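Local coordinates for protein intradiol ring-cleavage dioxygenase (Streptomyces sp. SirexAA-E, PDB 4ILV) that probably cleaves catechol-type aromatic rings between their two hydroxyl-bearing carbons, using a bound ferric ion and molecular oxygen, in a secreted enzyme fused to a carbohydrate-binding module, at residues P37-G42 with L143-Y148; S54-S59 with L116-P121; L84-A89 with I131-Q136. One frame throughout, in Å; residues are numbered along the deposited sequence.

Contact 1 of 3, residues P37-G42 with L143-Y148; sequences PDQMEG and LTTQLY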
loop_
_atom_site.group_PDB
_atom_site.type_symbol
_atom_site.label_atom_id
_atom_site.label_comp_id
_atom_site.label_asym_id
_atom_site.label_seq_id
_atom_site.Cartn_x
_atom_site.Cartn_y
_atom_site.Cartn_z
ATOM N N PRO A 37 -1.188 11.958 3.610
ATOM C CA PRO A 37 -1.753 12.708 2.484
ATOM C C PRO A 37 -2.528 11.796 1.544
ATOM O O PRO A 37 -2.192 10.617 1.410
ATOM C CB PRO A 37 -0.515 13.252 1.770
ATOM C CG PRO A 37 0.549 13.261 2.796
ATOM C CD PRO A 37 0.276 12.092 3.681
ATOM N N ASP A 38 -3.548 12.337 0.886
ATOM C CA ASP A 38 -4.314 11.548 -0.073
ATOM C C ASP A 38 -3.771 11.734 -1.489
ATOM O O ASP A 38 -3.091 12.715 -1.777
ATOM C CB ASP A 38 -5.798 11.919 -0.026
ATOM C CG ASP A 38 -6.048 13.375 -0.342
ATOM O OD1 ASP A 38 -5.781 14.233 0.526
ATOM O OD2 ASP A 38 -6.511 13.658 -1.465
ATOM N N GLN A 39 -4.068 10.777 -2.362
ATOM C CA GLN A 39 -3.691 10.870 -3.770
ATOM C C GLN A 39 -4.781 10.244 -4.626
ATOM O O GLN A 39 -5.705 9.613 -4.113
ATOM C CB GLN A 39 -2.349 10.184 -4.038
ATOM C CG GLN A 39 -1.168 10.886 -3.403
ATOM C CD GLN A 39 0.134 10.626 -4.120
ATOM O OE1 GLN A 39 0.362 9.539 -4.648
ATOM N NE2 GLN A 39 1.001 11.635 -4.147
ATOM N N MET A 40 -4.683 10.421 -5.935
ATOM C CA MET A 40 -5.721 9.907 -6.817
ATOM C C MET A 40 -5.810 8.376 -6.844
ATOM O O MET A 40 -4.846 7.655 -6.548
ATOM C CB MET A 40 -5.582 10.504 -8.223
ATOM C CG MET A 40 -4.229 10.315 -8.881
ATOM S SD MET A 40 -4.217 11.082 -10.516
ATOM C CE MET A 40 -4.701 12.758 -10.104
ATOM N N GLU A 41 -7.002 7.895 -7.169
ATOM C CA GLU A 41 -7.293 6.471 -7.250
ATOM C C GLU A 41 -6.616 5.806 -8.451
ATOM O O GLU A 41 -6.041 4.729 -8.327
ATOM C CB GLU A 41 -8.809 6.296 -7.342
ATOM C CG GLU A 41 -9.314 4.875 -7.482
ATOM C CD GLU A 41 -10.834 4.816 -7.486
ATOM O OE1 GLU A 41 -11.447 4.907 -6.401
ATOM O OE2 GLU A 41 -11.419 4.726 -8.585
ATOM N N GLY A 42 -6.681 6.460 -9.605
ATOM C CA GLY A 42 -6.157 5.896 -10.836
ATOM C C GLY A 42 -7.217 5.052 -11.520
ATOM O O GLY A 42 -8.196 4.647 -10.883
ATOM N N LEU A 143 -9.933 7.264 2.839
ATOM C CA LEU A 143 -8.729 7.927 2.351
ATOM C C LEU A 143 -8.128 7.129 1.185
ATOM O O LEU A 143 -7.802 5.954 1.348
ATOM C CB LEU A 143 -7.687 8.038 3.461
ATOM C CG LEU A 143 -6.337 8.584 2.979
ATOM C CD1 LEU A 143 -6.423 10.100 2.861
ATOM C CD2 LEU A 143 -5.176 8.165 3.880
ATOM N N THR A 144 -7.981 7.762 0.021
ATOM C CA THR A 144 -7.311 7.132 -1.120
ATOM C C THR A 144 -5.907 7.689 -1.264
ATOM O O THR A 144 -5.717 8.911 -1.298
ATOM C CB THR A 144 -8.068 7.395 -2.432
ATOM O OG1 THR A 144 -9.380 6.829 -2.341
ATOM C CG2 THR A 144 -7.321 6.780 -3.635
ATOM N N THR A 145 -4.920 6.807 -1.355
ATOM C CA THR A 145 -3.540 7.276 -1.407
ATOM C C THR A 145 -2.601 6.256 -2.032
ATOM O O THR A 145 -3.037 5.220 -2.529
ATOM C CB THR A 145 -3.053 7.722 0.012
ATOM O OG1 THR A 145 -1.796 8.386 -0.084
ATOM C CG2 THR A 145 -2.930 6.541 0.964
ATOM N N GLN A 146 -1.309 6.558 -2.023
ATOM C CA GLN A 146 -0.314 5.650 -2.581
ATOM C C GLN A 146 0.932 5.565 -1.704
ATOM O O GLN A 146 1.217 6.481 -0.928
ATOM C CB GLN A 146 0.102 6.131 -3.972
ATOM C CG GLN A 146 -1.047 6.265 -4.934
ATOM C CD GLN A 146 -0.608 6.747 -6.298
ATOM O OE1 GLN A 146 0.533 6.520 -6.716
ATOM N NE2 GLN A 146 -1.515 7.410 -7.008
ATOM N N LEU A 147 1.682 4.476 -1.843
ATOM C CA LEU A 147 2.965 4.352 -1.158
ATOM C C LEU A 147 4.113 4.306 -2.156
ATOM O O LEU A 147 4.015 3.633 -3.186
ATOM C CB LEU A 147 2.986 3.096 -0.290
ATOM C CG LEU A 147 1.807 2.946 0.676
ATOM C CD1 LEU A 147 1.939 1.653 1.468
ATOM C CD2 LEU A 147 1.670 4.155 1.615
ATOM N N TYR A 148 5.204 5.002 -1.842
ATOM C CA TYR A 148 6.358 5.077 -2.744
ATOM C C TYR A 148 7.586 4.406 -2.152
ATOM O O TYR A 148 7.619 4.094 -0.960
ATOM C CB TYR A 148 6.680 6.528 -3.116
ATOM C CG TYR A 148 5.572 7.195 -3.898
ATOM C CD1 TYR A 148 5.389 6.918 -5.242
ATOM C CD2 TYR A 148 4.705 8.093 -3.289
ATOM C CE1 TYR A 148 4.381 7.518 -5.969
ATOM C CE2 TYR A 148 3.686 8.698 -4.009
ATOM C CZ TYR A 148 3.531 8.396 -5.354
ATOM O OH TYR A 148 2.533 8.981 -6.096
HETATM O O HOH W 1 -4.385 5.429 -5.061
#
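The loop 37-42 crosses strand 143-148 almost at right angles, and polar groups carry most of the crossing. Q39 N donates to T144 O at 2.7 Å, nearly straight and onto a lone pair of the carbonyl. T145 OG1, anti to its own backbone N (chi1 -170°), donates a hydrogen bond to P37 O in the plane of that carbonyl. The third strong bond is tip to tip: Y148 OH donates to a lone pair of Q39 OE1 at 2.7 Å, with amide and ring planes 78° apart. Q39 OE1 also lies over the Q146 amide, 3.4 Å from Q146 CD, the two amides crossing about perpendicularly. At its other end Q39 NE2 donates to L160 O. M40 O accepts a hydrogen bond from a water that also donates to T145 O, and a weak one from Q146 NE2; Q146 OE1 in turn accepts from R127 NH1. Apolar contact is slight: T144 CG2 meets E41 CA at 3.6 Å, and L143 CD1 touches D38 CB. Bonds at both ends probably fix the flip of the Q39 amide, and R127 that of Q146, whose NE2 bond is weak; the loop is held on the edge strand of the iron-bearing sheet by directional bonds more than apolar packing.

Contact 2 of 3, residues S54-S59 with L116-P121; sequences SLVTSS and LRTIVP
Segment 54-59 runs beside strand 116-119 at 36° and meets it in a single backbone bridge, S54 with R117, where L55 N donates to R117 O at 2.8 Å, almost along the C=O axis. V56 points at the strand. Its CG1 rests on the T118 backbone, 3.6 Å from T118 CA, and also reaches I119 CG2; its CG2 lies over one face of the R117 guanidinium, 3.7 Å from NE. The R117 chain, CG anti to the backbone N (chi1 -176°) and extended to NE, runs along the surface past S54, whose OG approaches R117 CD at 3.6 Å. L55 goes to the other side of the bridge, CG beside its backbone N (chi1 -56°), where it crosses L116 obliquely, CG 3.9 Å from L116 CD1, and lies alongside T118, whose hydroxyl is hydrogen-bonded to Q88 OE1. An alanine at L55 removes the branch packed on L116 and T118 and would probably loosen the loop's hold on the strand there. Farther out T57 OG1 accepts from S59 N, an ST turn. Strand 113-119, hydrogen-bonded to strand 64-72, is an outermost strand of its mixed sheet, so the loop lies briefly along an edge of the beta-sandwich expected of intradiol dioxygenases.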
loop_
_atom_site.group_PDB
_atom_site.type_symbol
_atom_site.label_atom_id
_atom_site.label_comp_id
_atom_site.label_asym_id
_atom_site.label_seq_id
_atom_site.Cartn_x
_atom_site.Cartn_y
_atom_site.Cartn_z
ATOM N N SER A 54 -1.986 -11.676 2.038
ATOM C CA SER A 54 -0.947 -12.138 1.128
ATOM C C SER A 54 -1.435 -12.135 -0.318
ATOM O O SER A 54 -2.472 -12.714 -0.624
ATOM C CB SER A 54 -0.479 -13.536 1.528
ATOM O OG SER A 54 0.504 -14.015 0.628
ATOM N N LEU A 55 -0.680 -11.498 -1.209
ATOM C CA LEU A 55 -1.078 -11.405 -2.610
ATOM C C LEU A 55 -0.275 -12.356 -3.478
ATOM O O LEU A 55 -0.494 -12.428 -4.680
ATOM C CB LEU A 55 -0.849 -9.985 -3.134
ATOM C CG LEU A 55 -1.528 -8.855 -2.358
ATOM C CD1 LEU A 55 -1.261 -7.524 -3.033
ATOM C CD2 LEU A 55 -3.038 -9.107 -2.220
ATOM N N VAL A 56 0.680 -13.060 -2.880
ATOM C CA VAL A 56 1.624 -13.849 -3.663
ATOM C C VAL A 56 1.879 -15.209 -3.054
ATOM O O VAL A 56 1.513 -15.466 -1.912
ATOM C CB VAL A 56 2.981 -13.147 -3.788
ATOM C CG1 VAL A 56 2.806 -11.757 -4.384
ATOM C CG2 VAL A 56 3.669 -13.054 -2.418
ATOM N N THR A 57 2.510 -16.081 -3.835
ATOM C CA THR A 57 3.033 -17.334 -3.315
ATOM C C THR A 57 4.533 -17.389 -3.612
ATOM O O THR A 57 5.110 -16.435 -4.144
ATOM C CB THR A 57 2.351 -18.563 -3.957
ATOM O OG1 THR A 57 2.975 -18.857 -5.205
ATOM C CG2 THR A 57 0.869 -18.314 -4.179
ATOM N N SER A 58 5.158 -18.506 -3.260
ATOM C CA SER A 58 6.561 -18.742 -3.574
ATOM C C SER A 58 6.774 -18.802 -5.087
ATOM O O SER A 58 7.848 -18.475 -5.586
ATOM C CB SER A 58 7.016 -20.050 -2.932
ATOM O OG SER A 58 6.577 -20.111 -1.586
ATOM N N SER A 59 5.734 -19.219 -5.804
ATOM C CA SER A 59 5.769 -19.347 -7.259
ATOM C C SER A 59 5.457 -18.044 -8.026
ATOM O O SER A 59 5.617 -17.975 -9.241
ATOM C CB SER A 59 4.802 -20.434 -7.676
ATOM O OG SER A 59 3.575 -20.240 -7.002
ATOM N N LEU A 116 1.317 -6.744 4.631
ATOM C CA LEU A 116 1.002 -7.064 3.239
ATOM C C LEU A 116 2.160 -7.823 2.635
ATOM O O LEU A 116 3.258 -7.284 2.521
ATOM C CB LEU A 116 0.783 -5.798 2.429
ATOM C CG LEU A 116 0.450 -6.060 0.950
ATOM C CD1 LEU A 116 -0.942 -6.624 0.817
ATOM C CD2 LEU A 116 0.573 -4.781 0.166
ATOM N N ARG A 117 1.929 -9.083 2.276
ATOM C CA ARG A 117 2.965 -9.857 1.602
ATOM C C ARG A 117 2.731 -9.805 0.101
ATOM O O ARG A 117 1.669 -10.214 -0.376
ATOM C CB ARG A 117 2.968 -11.306 2.065
ATOM C CG ARG A 117 4.116 -12.095 1.445
ATOM C CD ARG A 117 3.949 -13.588 1.653
ATOM N NE ARG A 117 4.911 -14.358 0.865
ATOM C CZ ARG A 117 4.786 -15.658 0.615
ATOM N NH1 ARG A 117 3.736 -16.321 1.087
ATOM N NH2 ARG A 117 5.701 -16.294 -0.113
ATOM N N THR A 118 3.719 -9.327 -0.648
ATOM C CA THR A 118 3.499 -9.074 -2.072
ATOM C C THR A 118 4.828 -9.197 -2.819
ATOM O O THR A 118 5.754 -9.819 -2.311
ATOM C CB THR A 118 2.814 -7.678 -2.265
ATOM O OG1 THR A 118 2.463 -7.476 -3.637
ATOM C CG2 THR A 118 3.711 -6.523 -1.770
ATOM N N ILE A 119 4.924 -8.659 -4.033
ATOM C CA ILE A 119 6.240 -8.518 -4.672
ATOM C C ILE A 119 6.424 -7.057 -5.042
ATOM O O ILE A 119 5.460 -6.299 -5.053
ATOM C CB ILE A 119 6.459 -9.466 -5.922
ATOM C CG1 ILE A 119 5.245 -9.482 -6.845
ATOM C CG2 ILE A 119 6.702 -10.902 -5.459
ATOM C CD1 ILE A 119 5.082 -8.249 -7.724
ATOM N N VAL A 120 7.650 -6.658 -5.339
ATOM C CA VAL A 120 7.901 -5.267 -5.685
ATOM C C VAL A 120 7.179 -4.996 -6.998
ATOM O O VAL A 120 7.413 -5.700 -7.975
ATOM C CB VAL A 120 9.412 -5.019 -5.834
ATOM C CG1 VAL A 120 9.692 -3.599 -6.285
ATOM C CG2 VAL A 120 10.134 -5.311 -4.497
ATOM N N PRO A 121 6.264 -4.007 -7.020
ATOM C CA PRO A 121 5.562 -3.760 -8.288
ATOM C C PRO A 121 6.509 -3.272 -9.382
ATOM O O PRO A 121 7.475 -2.555 -9.108
ATOM C CB PRO A 121 4.547 -2.674 -7.939
ATOM C CG PRO A 121 5.136 -1.975 -6.695
ATOM C CD PRO A 121 5.857 -3.077 -5.951
#

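Contact 3 of 3, residues L84-A89 with I131-Q136; sequences LDFWQA and IHVKAQ. With FE (Fe (III) ion), chain C.
H132 NE2 binds the ferric ion at 2.3 Å, sharing it with Y95, Y124 and H130, the two-tyrosine, two-histidine site of intradiol dioxygenases. The histidine stands on the inner antiparallel pair of a four-stranded sheet of the beta-sandwich, strand 84-87 beside strand 131-136 with axes 4.6 Å apart. D85 and K134 form one hydrogen-bonded pair, D85 N to K134 O and K134 N to D85 O, both fairly straight. W87 and H132 form the next, but less evenly: H132 N sits almost on the axis of the W87 carbonyl, 2.8 Å from W87 O, though its N-H is bent off that line, whereas W87 N sits above the plane of the H132 carbonyl. On the face that carries D85, W87, H132 and K134, W87 (chi1 72°, CG between backbone N and carbonyl carbon) folds its indole across to H132. The five-membered ring and the imidazole make an offset stack, planes only 8° apart and centroids 4.4 Å, while H132 CB lies over the six-membered ring. This probably restricts rotation of the imidazole from that side. K134 passes the indole edge, CG 3.8 Å from W87 CZ3, before its NZ turns to E41 and T144. The opposite face is apolar and looks toward strand 113-119, where F114 and L116 meet L84 and F86. There L84 CD2 packs on A135 CB at 3.6 Å, I131 CG2 meets F86 CD1, and V133 CG2 stands over one face of the F86 ring, 3.9 Å from its centroid.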
loop_
_atom_site.group_PDB
_atom_site.type_symbol
_atom_site.label_atom_id
_atom_site.label_comp_id
_atom_site.label_asym_id
_atom_site.label_seq_id
_atom_site.Cartn_x
_atom_site.Cartn_y
_atom_site.Cartn_z
ATOM N N LEU A 84 -8.016 -1.623 5.136
ATOM C CA LEU A 84 -6.949 -1.292 4.198
ATOM C C LEU A 84 -7.086 -2.143 2.928
ATOM O O LEU A 84 -7.013 -3.359 2.991
ATOM C CB LEU A 84 -5.584 -1.536 4.833
ATOM C CG LEU A 84 -5.286 -0.643 6.044
ATOM C CD1 LEU A 84 -4.064 -1.155 6.767
ATOM C CD2 LEU A 84 -5.059 0.785 5.569
ATOM N N ASP A 85 -7.283 -1.490 1.795
ATOM C CA ASP A 85 -7.555 -2.166 0.534
ATOM C C ASP A 85 -6.421 -1.825 -0.421
ATOM O O ASP A 85 -6.324 -0.695 -0.891
ATOM C CB ASP A 85 -8.903 -1.678 -0.004
ATOM C CG ASP A 85 -9.382 -2.450 -1.249
ATOM O OD1 ASP A 85 -8.830 -3.530 -1.555
ATOM O OD2 ASP A 85 -10.335 -1.971 -1.910
ATOM N N PHE A 86 -5.556 -2.801 -0.689
ATOM C CA PHE A 86 -4.361 -2.578 -1.500
ATOM C C PHE A 86 -4.557 -3.061 -2.939
ATOM O O PHE A 86 -5.225 -4.066 -3.178
ATOM C CB PHE A 86 -3.173 -3.339 -0.905
ATOM C CG PHE A 86 -2.666 -2.793 0.415
ATOM C CD1 PHE A 86 -1.757 -1.751 0.435
ATOM C CD2 PHE A 86 -3.053 -3.360 1.617
ATOM C CE1 PHE A 86 -1.252 -1.273 1.627
ATOM C CE2 PHE A 86 -2.554 -2.889 2.825
ATOM C CZ PHE A 86 -1.658 -1.845 2.832
ATOM N N TRP A 87 -3.991 -2.341 -3.899
ATOM C CA TRP A 87 -3.843 -2.888 -5.246
ATOM C C TRP A 87 -2.563 -2.341 -5.895
ATOM O O TRP A 87 -2.041 -1.309 -5.461
ATOM C CB TRP A 87 -5.103 -2.662 -6.105
ATOM C CG TRP A 87 -5.341 -1.250 -6.540
ATOM C CD1 TRP A 87 -5.128 -0.731 -7.793
ATOM C CD2 TRP A 87 -5.859 -0.176 -5.745
ATOM N NE1 TRP A 87 -5.467 0.597 -7.817
ATOM C CE2 TRP A 87 -5.923 0.964 -6.577
ATOM C CE3 TRP A 87 -6.253 -0.062 -4.407
ATOM C CZ2 TRP A 87 -6.367 2.204 -6.115
ATOM C CZ3 TRP A 87 -6.697 1.175 -3.948
ATOM C CH2 TRP A 87 -6.750 2.290 -4.802
ATOM N N GLN A 88 -2.052 -3.039 -6.909
ATOM C CA GLN A 88 -0.737 -2.713 -7.466
ATOM C C GLN A 88 -0.483 -3.472 -8.749
ATOM O O GLN A 88 -1.176 -4.443 -9.047
ATOM C CB GLN A 88 0.370 -3.114 -6.492
ATOM C CG GLN A 88 0.490 -4.645 -6.336
ATOM C CD GLN A 88 1.717 -5.078 -5.569
ATOM O OE1 GLN A 88 1.724 -5.094 -4.337
ATOM N NE2 GLN A 88 2.769 -5.440 -6.294
ATOM N N ALA A 89 0.544 -3.055 -9.481
ATOM C CA ALA A 89 0.955 -3.788 -10.678
ATOM C C ALA A 89 1.768 -5.012 -10.293
ATOM O O ALA A 89 2.340 -5.064 -9.196
ATOM C CB ALA A 89 1.769 -2.885 -11.596
ATOM N N ILE A 131 2.510 1.440 -4.677
ATOM C CA ILE A 131 1.426 0.542 -4.311
ATOM C C ILE A 131 0.215 1.395 -3.943
ATOM O O ILE A 131 0.343 2.347 -3.169
ATOM C CB ILE A 131 1.820 -0.313 -3.094
ATOM C CG1 ILE A 131 2.904 -1.316 -3.484
ATOM C CG2 ILE A 131 0.607 -1.043 -2.531
ATOM C CD1 ILE A 131 3.471 -2.079 -2.272
ATOM N N HIS A 132 -0.958 1.070 -4.484
ATOM C CA HIS A 132 -2.149 1.845 -4.162
ATOM C C HIS A 132 -2.809 1.345 -2.880
ATOM O O HIS A 132 -2.787 0.155 -2.599
ATOM C CB HIS A 132 -3.173 1.755 -5.284
ATOM C CG HIS A 132 -2.758 2.424 -6.555
ATOM N ND1 HIS A 132 -3.014 3.753 -6.811
ATOM C CD2 HIS A 132 -2.142 1.937 -7.661
ATOM C CE1 HIS A 132 -2.554 4.063 -8.013
ATOM N NE2 HIS A 132 -2.011 2.983 -8.542
ATOM N N VAL A 133 -3.419 2.249 -2.122
ATOM C CA VAL A 133 -4.143 1.848 -0.921
ATOM C C VAL A 133 -5.319 2.780 -0.609
ATOM O O VAL A 133 -5.221 4.013 -0.732
ATOM C CB VAL A 133 -3.193 1.721 0.309
ATOM C CG1 VAL A 133 -2.528 3.073 0.642
ATOM C CG2 VAL A 133 -3.943 1.166 1.540
ATOM N N LYS A 134 -6.444 2.181 -0.229
ATOM C CA LYS A 134 -7.556 2.930 0.350
ATOM C C LYS A 134 -7.689 2.540 1.821
ATOM O O LYS A 134 -7.737 1.354 2.134
ATOM C CB LYS A 134 -8.864 2.622 -0.377
ATOM C CG LYS A 134 -8.972 3.271 -1.738
ATOM C CD LYS A 134 -10.202 2.790 -2.465
ATOM C CE LYS A 134 -10.305 3.435 -3.829
ATOM N NZ LYS A 134 -10.803 4.833 -3.713
ATOM N N ALA A 135 -7.753 3.535 2.709
ATOM C CA ALA A 135 -7.889 3.301 4.143
ATOM C C ALA A 135 -9.200 3.878 4.651
ATOM O O ALA A 135 -9.544 5.020 4.343
ATOM C CB ALA A 135 -6.707 3.940 4.914
ATOM N N GLN A 136 -9.938 3.095 5.432
ATOM C CA GLN A 136 -11.185 3.593 5.985
ATOM C C GLN A 136 -11.377 3.135 7.417
ATOM O O GLN A 136 -11.533 1.943 7.679
ATOM C CB GLN A 136 -12.379 3.155 5.133
ATOM C CG GLN A 136 -13.701 3.795 5.553
ATOM C CD GLN A 136 -14.873 3.350 4.700
ATOM O OE1 GLN A 136 -14.872 2.249 4.147
ATOM N NE2 GLN A 136 -15.882 4.210 4.583
HETATM FE FE FE C . -0.903 2.783 -10.500
#

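Contact 3 is the buried centre, while contacts 1 and 2 are partly buried, their centres about 20 Å apart on opposite sides of the chain's centre. Contacts 1 and 3 share a sheet: strands 130-136 and 143-148 are neighbours, L143 N probably hydrogen-bonding to A135 O, and the two contacts are joined again through K134. Contact 2 belongs to the other sheet and meets contact 3 through Q88. The chemistry follows position: regular strand pairing, ring stacking and metal ligation inside; backbone, side-chain and water-mediated hydrogen bonds where loop 37-42 crosses one edge strand; and a lone backbone bridge with aliphatic packing at the other sheet's edge.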